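Ulvan Lyase-PL25 (Pseudoalteromonas sp. PLSV, PDB 5UAM) cleaves ulvan, the sulfated cell-wall polysaccharide of green seaweeds, as a polysaccharide lyase of family 25 with a beta-propeller fold. Local coordinates at residues A[352-364]-A[376-390]. Residues are numbered along the deposited sequence; the frame is centred on the assembly and turned at random. Where two conformers were deposited one is given.
Sequences KVIPQYERVSRGD and LTTYNQDNDAVLSWW
Strands 362-367 and 373-381 form the first hairpin of a four-stranded antiparallel propeller blade, and the loop leading in from strand 347-352 of the preceding sheet packs beside it. Arg362 and Thr378 are a hydrogen-bonded pair. Arg362 O takes two donors: Thr378 N at 2.8 Å, and Thr377 OG1 at 2.9 Å, from above the carbonyl plane. Gly363 faces Thr377 at the non-hydrogen-bonded position, with their CA atoms 3.9 Å apart.

Tyr357 joins the loop to strand 373-381. Its CG is anti to the backbone N (chi1 -176°), which sends the ring toward Tyr379. The edge of Tyr379 meets the Tyr357 face, planes at 79°. Tyr357 OH accepts from Asn380 N at 3.0 Å and donates to Val360 O. A phenylalanine here would keep the ring but would probably leave Asn380 N and Val360 O without this shared partner.

Ile354 branches between two aromatics. Ile354 CD1 lies 3.6 Å from Tyr379 CD1, while CG1 sits over the six-membered ring of Trp390 in a CH-pi contact. At the type II' turn from Gln381 to Asp384, which joins strands 373-381 and 384-392, Arg359 NH1 donates to Asp382 O at 2.9 Å, in the guanidinium plane and on a carbonyl lone pair. Two waters lie at the guanidinium edge and also bond Asp382. Such a connection, from the last strand of one four-stranded antiparallel sheet to the first strand of the next, is typical of beta-propellers.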
loop_
_atom_site.group_PDB
_atom_site.type_symbol
_atom_site.label_atom_id
_atom_site.label_comp_id
_atom_site.label_asym_id
_atom_site.label_seq_id
_atom_site.Cartn_x
_atom_site.Cartn_y
_atom_site.Cartn_z
ATOM N N LYS A 352 -13.320 15.988 0.073
ATOM C CA LYS A 352 -11.942 16.002 -0.400
ATOM C C LYS A 352 -11.043 16.610 0.664
ATOM O O LYS A 352 -11.403 17.591 1.328
ATOM C CB LYS A 352 -11.825 16.861 -1.665
ATOM C CG LYS A 352 -12.478 16.283 -2.906
ATOM C CD LYS A 352 -12.350 17.261 -4.079
ATOM C CE LYS A 352 -12.990 16.727 -5.332
ATOM N NZ LYS A 352 -12.935 17.763 -6.409
ATOM N N VAL A 353 -9.856 16.030 0.811
ATOM C CA VAL A 353 -8.852 16.589 1.709
ATOM C C VAL A 353 -8.406 17.957 1.217
ATOM O O VAL A 353 -8.417 18.937 1.969
ATOM C CB VAL A 353 -7.664 15.620 1.852
ATOM C CG1 VAL A 353 -6.549 16.263 2.667
ATOM C CG2 VAL A 353 -8.100 14.285 2.503
ATOM N N ILE A 354 -8.017 18.047 -0.052
ATOM C CA ILE A 354 -7.588 19.309 -0.653
ATOM C C ILE A 354 -8.821 19.957 -1.280
ATOM O O ILE A 354 -9.343 19.427 -2.274
ATOM C CB ILE A 354 -6.479 19.089 -1.687
ATOM C CG1 ILE A 354 -5.299 18.367 -1.017
ATOM C CG2 ILE A 354 -6.062 20.447 -2.257
ATOM C CD1 ILE A 354 -4.150 17.980 -1.963
ATOM N N PRO A 355 -9.307 21.079 -0.753
ATOM C CA PRO A 355 -10.562 21.647 -1.261
ATOM C C PRO A 355 -10.448 22.052 -2.726
ATOM O O PRO A 355 -9.442 22.614 -3.159
ATOM C CB PRO A 355 -10.790 22.876 -0.371
ATOM C CG PRO A 355 -9.792 22.826 0.707
ATOM C CD PRO A 355 -8.689 21.909 0.293
ATOM N N GLN A 356 -11.493 21.731 -3.491
ATOM C CA GLN A 356 -11.635 22.147 -4.887
ATOM C C GLN A 356 -10.516 21.642 -5.798
ATOM O O GLN A 356 -10.347 22.137 -6.915
ATOM C CB GLN A 356 -11.776 23.668 -5.015
ATOM C CG GLN A 356 -13.095 24.227 -4.479
ATOM C CD GLN A 356 -13.069 24.467 -2.976
ATOM O OE1 GLN A 356 -12.147 25.099 -2.452
ATOM N NE2 GLN A 356 -14.085 23.965 -2.277
ATOM N N TYR A 357 -9.741 20.655 -5.374
ATOM C CA TYR A 357 -8.669 20.151 -6.217
ATOM C C TYR A 357 -9.247 19.119 -7.175
ATOM O O TYR A 357 -10.071 18.288 -6.791
ATOM C CB TYR A 357 -7.585 19.535 -5.331
ATOM C CG TYR A 357 -6.329 19.040 -6.024
ATOM C CD1 TYR A 357 -5.375 19.923 -6.566
ATOM C CD2 TYR A 357 -6.074 17.695 -6.102
ATOM C CE1 TYR A 357 -4.212 19.422 -7.185
ATOM C CE2 TYR A 357 -4.931 17.205 -6.707
ATOM C CZ TYR A 357 -4.011 18.051 -7.236
ATOM O OH TYR A 357 -2.878 17.506 -7.828
ATOM N N GLU A 358 -8.841 19.196 -8.435
ATOM C CA GLU A 358 -9.409 18.353 -9.480
ATOM C C GLU A 358 -8.376 17.472 -10.166
ATOM O O GLU A 358 -8.718 16.806 -11.152
ATOM C CB GLU A 358 -10.103 19.215 -10.546
ATOM C CG GLU A 358 -11.169 20.160 -10.004
ATOM C CD GLU A 358 -12.404 19.441 -9.488
ATOM O OE1 GLU A 358 -13.301 20.129 -8.950
ATOM O OE2 GLU A 358 -12.481 18.196 -9.612
ATOM N N ARG A 359 -7.122 17.477 -9.713
ATOM C CA ARG A 359 -6.082 16.656 -10.305
ATOM C C ARG A 359 -5.860 15.452 -9.390
ATOM O O ARG A 359 -6.747 15.085 -8.611
ATOM C CB ARG A 359 -4.829 17.505 -10.584
ATOM C CG ARG A 359 -5.071 18.683 -11.534
ATOM C CD ARG A 359 -3.795 19.524 -11.739
ATOM N NE ARG A 359 -2.723 18.757 -12.380
ATOM C CZ ARG A 359 -1.447 19.144 -12.434
ATOM N NH1 ARG A 359 -1.069 20.285 -11.877
ATOM N NH2 ARG A 359 -0.542 18.387 -13.040
ATOM N N VAL A 360 -4.686 14.841 -9.460
ATOM C CA VAL A 360 -4.404 13.635 -8.692
ATOM C C VAL A 360 -3.864 14.014 -7.319
ATOM O O VAL A 360 -2.905 14.791 -7.209
ATOM C CB VAL A 360 -3.392 12.742 -9.427
ATOM C CG1 VAL A 360 -3.056 11.519 -8.584
ATOM C CG2 VAL A 360 -3.909 12.354 -10.811
ATOM N N SER A 361 -4.436 13.435 -6.266
ATOM C CA SER A 361 -3.835 13.546 -4.944
ATOM C C SER A 361 -3.855 12.184 -4.274
ATOM O O SER A 361 -4.753 11.379 -4.507
ATOM C CB SER A 361 -4.503 14.579 -4.042
ATOM O OG SER A 361 -5.874 14.244 -3.853
ATOM N N ARG A 362 -2.845 11.937 -3.439
ATOM C CA ARG A 362 -2.716 10.710 -2.665
ATOM C C ARG A 362 -2.172 11.082 -1.297
ATOM O O ARG A 362 -1.466 12.077 -1.158
ATOM C CB ARG A 362 -1.738 9.722 -3.326
ATOM C CG ARG A 362 -2.183 9.212 -4.679
ATOM C CD ARG A 362 -3.398 8.302 -4.582
ATOM N NE ARG A 362 -3.714 7.760 -5.895
ATOM C CZ ARG A 362 -4.604 8.278 -6.740
ATOM N NH1 ARG A 362 -5.282 9.374 -6.425
ATOM N NH2 ARG A 362 -4.794 7.709 -7.916
ATOM N N GLY A 363 -2.453 10.282 -0.280
ATOM C CA GLY A 363 -1.882 10.594 1.015
ATOM C C GLY A 363 -2.281 9.560 2.040
ATOM O O GLY A 363 -3.301 8.894 1.900
ATOM N N ASP A 364 -1.464 9.449 3.071
ATOM C CA ASP A 364 -1.804 8.684 4.268
ATOM C C ASP A 364 -2.040 9.676 5.396
ATOM O O ASP A 364 -1.681 10.860 5.308
ATOM C CB ASP A 364 -0.680 7.696 4.614
ATOM C CG ASP A 364 -1.105 6.554 5.534
ATOM O OD1 ASP A 364 -2.314 6.391 5.841
ATOM O OD2 ASP A 364 -0.204 5.779 5.929
ATOM N N LEU A 376 -0.407 13.541 5.319
ATOM C CA LEU A 376 0.770 13.918 4.549
ATOM C C LEU A 376 0.440 13.483 3.123
ATOM O O LEU A 376 0.324 12.281 2.836
ATOM C CB LEU A 376 2.026 13.265 5.115
ATOM C CG LEU A 376 3.345 13.694 4.481
ATOM C CD1 LEU A 376 3.486 15.205 4.429
ATOM C CD2 LEU A 376 4.525 13.109 5.260
ATOM N N THR A 377 0.189 14.465 2.259
ATOM C CA THR A 377 -0.407 14.203 0.959
ATOM C C THR A 377 0.428 14.818 -0.148
ATOM O O THR A 377 1.012 15.894 0.013
ATOM C CB THR A 377 -1.871 14.678 0.927
ATOM O OG1 THR A 377 -2.382 14.676 -0.417
ATOM C CG2 THR A 377 -1.983 16.033 1.466
ATOM N N THR A 378 0.499 14.116 -1.268
ATOM C CA THR A 378 1.148 14.668 -2.445
ATOM C C THR A 378 0.121 15.061 -3.498
ATOM O O THR A 378 -0.884 14.375 -3.706
ATOM C CB THR A 378 2.233 13.752 -3.024
ATOM O OG1 THR A 378 2.894 14.423 -4.105
ATOM C CG2 THR A 378 1.671 12.483 -3.565
ATOM N N TYR A 379 0.413 16.163 -4.174
ATOM C CA TYR A 379 -0.401 16.708 -5.245
ATOM C C TYR A 379 0.544 17.493 -6.133
ATOM O O TYR A 379 1.700 17.710 -5.778
ATOM C CB TYR A 379 -1.541 17.559 -4.664
ATOM C CG TYR A 379 -1.102 18.833 -3.981
ATOM C CD1 TYR A 379 -0.687 18.851 -2.653
ATOM C CD2 TYR A 379 -1.116 20.025 -4.665
ATOM C CE1 TYR A 379 -0.300 20.049 -2.049
ATOM C CE2 TYR A 379 -0.719 21.218 -4.075
ATOM C CZ TYR A 379 -0.319 21.223 -2.763
ATOM O OH TYR A 379 0.069 22.413 -2.186
ATOM N N ASN A 380 0.083 17.892 -7.307
ATOM C CA ASN A 380 0.895 18.739 -8.161
ATOM C C ASN A 380 0.282 20.127 -8.262
ATOM O O ASN A 380 -0.941 20.301 -8.237
ATOM C CB ASN A 380 1.161 18.117 -9.543
ATOM C CG ASN A 380 2.403 17.196 -9.549
ATOM O OD1 ASN A 380 2.602 16.402 -8.615
ATOM N ND2 ASN A 380 3.229 17.296 -10.588
ATOM N N GLN A 381 1.155 21.119 -8.347
ATOM C CA GLN A 381 0.765 22.483 -8.653
ATOM C C GLN A 381 1.523 22.814 -9.921
ATOM O O GLN A 381 2.759 22.890 -9.913
ATOM C CB GLN A 381 1.106 23.469 -7.537
ATOM C CG GLN A 381 0.600 24.873 -7.908
ATOM C CD GLN A 381 0.892 25.940 -6.873
ATOM O OE1 GLN A 381 1.981 25.992 -6.301
ATOM N NE2 GLN A 381 -0.085 26.815 -6.638
ATOM N N ASP A 382 0.792 22.992 -11.015
ATOM C CA ASP A 382 1.414 23.145 -12.323
ATOM C C ASP A 382 2.251 21.882 -12.519
ATOM O O ASP A 382 1.741 20.775 -12.287
ATOM C CB ASP A 382 2.164 24.470 -12.365
ATOM C CG ASP A 382 1.265 25.668 -12.057
ATOM O OD1 ASP A 382 0.120 25.702 -12.557
ATOM O OD2 ASP A 382 1.702 26.567 -11.305
ATOM N N ASN A 383 3.517 21.989 -12.908
ATOM C CA ASN A 383 4.357 20.822 -13.121
ATOM C C ASN A 383 5.222 20.495 -11.915
ATOM O O ASN A 383 6.147 19.682 -12.030
ATOM C CB ASN A 383 5.219 21.022 -14.363
ATOM C CG ASN A 383 4.571 20.454 -15.598
ATOM O OD1 ASN A 383 4.157 21.189 -16.494
ATOM N ND2 ASN A 383 4.472 19.127 -15.651
ATOM N N ASP A 384 4.928 21.084 -10.762
ATOM C CA ASP A 384 5.700 20.848 -9.550
ATOM C C ASP A 384 5.031 19.807 -8.681
ATOM O O ASP A 384 3.804 19.788 -8.549
ATOM C CB ASP A 384 5.829 22.116 -8.721
ATOM C CG ASP A 384 6.625 23.177 -9.418
ATOM O OD1 ASP A 384 7.102 22.932 -10.551
ATOM O OD2 ASP A 384 6.754 24.262 -8.825
ATOM N N ALA A 385 5.852 18.982 -8.044
ATOM C CA ALA A 385 5.387 17.994 -7.087
ATOM C C ALA A 385 5.449 18.579 -5.684
ATOM O O ALA A 385 6.462 19.170 -5.304
ATOM C CB ALA A 385 6.301 16.773 -7.165
ATOM N N VAL A 386 4.378 18.409 -4.914
ATOM C CA VAL A 386 4.301 18.936 -3.556
ATOM C C VAL A 386 3.967 17.788 -2.613
ATOM O O VAL A 386 3.131 16.931 -2.937
ATOM C CB VAL A 386 3.238 20.055 -3.435
ATOM C CG1 VAL A 386 3.284 20.670 -2.048
ATOM C CG2 VAL A 386 3.426 21.127 -4.523
ATOM N N LEU A 387 4.617 17.759 -1.451
ATOM C CA LEU A 387 4.268 16.854 -0.355
ATOM C C LEU A 387 4.107 17.723 0.884
ATOM O O LEU A 387 5.079 18.351 1.330
ATOM C CB LEU A 387 5.344 15.780 -0.134
ATOM C CG LEU A 387 5.047 14.762 0.966
ATOM C CD1 LEU A 387 3.867 13.908 0.580
ATOM C CD2 LEU A 387 6.233 13.875 1.185
ATOM N N SER A 388 2.886 17.813 1.416
ATOM C CA SER A 388 2.635 18.733 2.511
ATOM C C SER A 388 1.621 18.142 3.483
ATOM O O SER A 388 0.869 17.228 3.149
ATOM C CB SER A 388 2.164 20.090 2.007
ATOM O OG SER A 388 0.950 19.959 1.287
ATOM N N TRP A 389 1.648 18.683 4.695
ATOM C CA TRP A 389 0.718 18.293 5.746
ATOM C C TRP A 389 -0.581 19.080 5.618
ATOM O O TRP A 389 -0.571 20.296 5.410
ATOM C CB TRP A 389 1.327 18.593 7.112
ATOM C CG TRP A 389 2.458 17.667 7.506
ATOM C CD1 TRP A 389 3.787 17.915 7.409
ATOM C CD2 TRP A 389 2.335 16.340 8.037
ATOM N NE1 TRP A 389 4.508 16.824 7.858
ATOM C CE2 TRP A 389 3.635 15.855 8.264
ATOM C CE3 TRP A 389 1.249 15.536 8.374
ATOM C CZ2 TRP A 389 3.882 14.591 8.800
ATOM C CZ3 TRP A 389 1.496 14.273 8.909
ATOM C CH2 TRP A 389 2.805 13.822 9.115
ATOM N N TRP A 390 -1.704 18.381 5.764
ATOM C CA TRP A 390 -3.032 18.986 5.777
ATOM C C TRP A 390 -3.743 18.563 7.052
ATOM O O TRP A 390 -3.819 17.366 7.352
ATOM C CB TRP A 390 -3.829 18.531 4.553
ATOM C CG TRP A 390 -3.278 19.114 3.285
ATOM C CD1 TRP A 390 -2.119 18.764 2.663
ATOM C CD2 TRP A 390 -3.859 20.157 2.505
ATOM N NE1 TRP A 390 -1.942 19.523 1.539
ATOM C CE2 TRP A 390 -2.992 20.391 1.411
ATOM C CE3 TRP A 390 -5.027 20.912 2.613
ATOM C CZ2 TRP A 390 -3.254 21.356 0.446
ATOM C CZ3 TRP A 390 -5.283 21.883 1.656
ATOM C CH2 TRP A 390 -4.399 22.094 0.585
HETATM O O HOH W 1 -2.149 22.835 -11.046
HETATM O O HOH W 2 2.196 17.875 -13.662
#